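Local structure of dicer Related Helicase (Caenorhabditis elegans, 6M6Q) at residues D145-G150 with K223-L228. The protein is a Dicer-related, RIG-I-like RNA helicase that binds double- and single-stranded RNA and probably hydrolyses ATP, represented here by its N-terminal domain. Numbering follows the deposited sequence.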
loop_
_atom_site.group_PDB
_atom_site.type_symbol
_atom_site.label_atom_id
_atom_site.label_comp_id
_atom_site.label_asym_id
_atom_site.label_seq_id
_atom_site.Cartn_x
_atom_site.Cartn_y
_atom_site.Cartn_z
ATOM N N ASP B 145 -19.343 21.880 0.860
ATOM C CA ASP B 145 -18.679 23.115 1.356
ATOM C C ASP B 145 -17.733 23.640 0.267
ATOM O O ASP B 145 -16.732 22.934 -0.063
ATOM C CB ASP B 145 -17.933 22.860 2.669
ATOM C CG ASP B 145 -17.387 24.106 3.330
ATOM O OD1 ASP B 145 -18.152 24.782 4.010
ATOM O OD2 ASP B 145 -16.202 24.360 3.189
ATOM N N LYS B 146 -18.037 24.831 -0.261
ATOM C CA LYS B 146 -17.276 25.502 -1.344
ATOM C C LYS B 146 -15.855 25.809 -0.848
ATOM O O LYS B 146 -14.914 25.659 -1.645
ATOM C CB LYS B 146 -17.992 26.789 -1.767
ATOM C CG LYS B 146 -19.463 26.629 -2.137
ATOM C CD LYS B 146 -19.679 26.415 -3.605
ATOM C CE LYS B 146 -21.093 25.991 -3.937
ATOM N NZ LYS B 146 -22.038 27.127 -3.835
ATOM N N GLU B 147 -15.714 26.238 0.417
ATOM C CA GLU B 147 -14.411 26.652 1.018
ATOM C C GLU B 147 -13.479 25.440 1.068
ATOM O O GLU B 147 -12.312 25.586 0.714
ATOM C CB GLU B 147 -14.604 27.221 2.428
ATOM C CG GLU B 147 -13.407 28.011 2.945
ATOM C CD GLU B 147 -12.244 27.197 3.489
ATOM O OE1 GLU B 147 -11.138 27.750 3.579
ATOM O OE2 GLU B 147 -12.447 26.039 3.858
ATOM N N LEU B 148 -13.993 24.294 1.516
ATOM C CA LEU B 148 -13.231 23.032 1.633
ATOM C C LEU B 148 -12.847 22.563 0.227
ATOM O O LEU B 148 -11.659 22.242 0.030
ATOM C CB LEU B 148 -14.076 22.000 2.392
ATOM C CG LEU B 148 -13.370 20.713 2.840
ATOM C CD1 LEU B 148 -12.105 20.998 3.648
ATOM C CD2 LEU B 148 -14.325 19.848 3.649
ATOM N N TYR B 149 -13.774 22.646 -0.738
ATOM C CA TYR B 149 -13.492 22.393 -2.181
ATOM C C TYR B 149 -12.293 23.230 -2.589
ATOM O O TYR B 149 -11.297 22.659 -3.038
ATOM C CB TYR B 149 -14.708 22.688 -3.062
ATOM C CG TYR B 149 -14.436 22.733 -4.547
ATOM C CD1 TYR B 149 -14.311 23.948 -5.209
ATOM C CD2 TYR B 149 -14.366 21.576 -5.310
ATOM C CE1 TYR B 149 -14.081 24.015 -6.575
ATOM C CE2 TYR B 149 -14.139 21.625 -6.681
ATOM C CZ TYR B 149 -14.012 22.853 -7.315
ATOM O OH TYR B 149 -13.806 22.920 -8.659
ATOM N N GLY B 150 -12.360 24.533 -2.322
ATOM C CA GLY B 150 -11.291 25.490 -2.642
ATOM C C GLY B 150 -9.970 25.091 -2.014
ATOM O O GLY B 150 -8.940 25.096 -2.726
ATOM N N LYS B 223 -10.143 24.938 12.630
ATOM C CA LYS B 223 -10.859 25.030 11.323
ATOM C C LYS B 223 -12.048 24.067 11.334
ATOM O O LYS B 223 -11.824 22.857 11.442
ATOM C CB LYS B 223 -9.939 24.757 10.136
ATOM C CG LYS B 223 -10.511 25.164 8.791
ATOM C CD LYS B 223 -10.188 26.611 8.428
ATOM C CE LYS B 223 -11.034 27.139 7.287
ATOM N NZ LYS B 223 -10.325 27.029 5.990
ATOM N N GLY B 224 -13.264 24.614 11.244
ATOM C CA GLY B 224 -14.539 23.900 11.438
ATOM C C GLY B 224 -14.772 22.807 10.402
ATOM O O GLY B 224 -15.393 21.811 10.759
ATOM N N ASN B 225 -14.346 22.999 9.146
ATOM C CA ASN B 225 -14.610 22.012 8.059
ATOM C C ASN B 225 -13.447 21.003 7.968
ATOM O O ASN B 225 -13.485 20.158 7.080
ATOM C CB ASN B 225 -14.958 22.684 6.724
ATOM C CG ASN B 225 -13.991 23.762 6.272
ATOM O OD1 ASN B 225 -12.829 23.795 6.685
ATOM N ND2 ASN B 225 -14.456 24.631 5.384
ATOM N N HIS B 226 -12.476 21.065 8.880
ATOM C CA HIS B 226 -11.414 20.033 9.049
ATOM C C HIS B 226 -11.764 19.128 10.235
ATOM O O HIS B 226 -10.837 18.490 10.798
ATOM C CB HIS B 226 -10.056 20.698 9.233
ATOM C CG HIS B 226 -9.587 21.435 8.034
ATOM N ND1 HIS B 226 -8.341 22.014 7.988
ATOM C CD2 HIS B 226 -10.140 21.620 6.813
ATOM C CE1 HIS B 226 -8.162 22.577 6.815
ATOM N NE2 HIS B 226 -9.251 22.346 6.071
ATOM N N GLN B 227 -13.033 19.152 10.646
ATOM C CA GLN B 227 -13.578 18.395 11.799
ATOM C C GLN B 227 -14.649 17.465 11.267
ATOM O O GLN B 227 -15.371 17.876 10.334
ATOM C CB GLN B 227 -14.227 19.315 12.835
ATOM C CG GLN B 227 -13.428 20.557 13.163
ATOM C CD GLN B 227 -12.201 20.208 13.945
ATOM O OE1 GLN B 227 -12.248 19.381 14.861
ATOM N NE2 GLN B 227 -11.080 20.799 13.556
ATOM N N LEU B 228 -14.730 16.251 11.805
ATOM C CA LEU B 228 -15.714 15.243 11.357
ATOM C C LEU B 228 -17.022 15.526 12.078
ATOM O O LEU B 228 -16.971 16.029 13.211
ATOM C CB LEU B 228 -15.188 13.832 11.639
ATOM C CG LEU B 228 -13.794 13.512 11.078
ATOM C CD1 LEU B 228 -13.331 12.133 11.541
ATOM C CD2 LEU B 228 -13.770 13.599 9.545
#
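D145 sits at the N-cap of helix 146-152, just after helix 131-144 ends. With CG anti to the backbone N (chi1 -172°), its OD2 receives the backbone N-H of L148 at 2.8 Å through the anti lone pair. D145 OD2 also accepts from N225 ND2, at 2.8 Å; this bond is bent and comes in above the carboxylate plane, with the carboxylate and amide turned 77° apart. Two residues on from the cap, E147 bends at chi2 and spreads its two oxygens over two partners. E147 OE1 meets K223 NZ tip to tip in a 2.6 Å salt bridge. E147 OE2 accepts the other N-H of N225 ND2 at 2.9 Å, more nearly straight and with the two planes only 19° apart. The amide nitrogen is thus gripped by two carboxylates, and K223 is likely to offset part of their charge. An alanine in place of E147 removes both oxygens, and would probably leave the N225 amide held by D145 alone and K223 without its partner here. L148 supplies the apolar side: CD2 packs on the carbonyl O of N225 at 3.5 Å, and CD1 touches the ring edge of H226 at CD2, 3.8 Å away. One face of that imidazole is covered by K223 CG, and its ND1 is hydrogen-bonded to E219 O, tying the ring to helix 210-221. The arrangement is a classic Asp N-cap whose capping carboxylate is shared with an Asn from the loop between helices 210-221 and 231-236, joining a helix start to an interhelical loop in this all-helical domain.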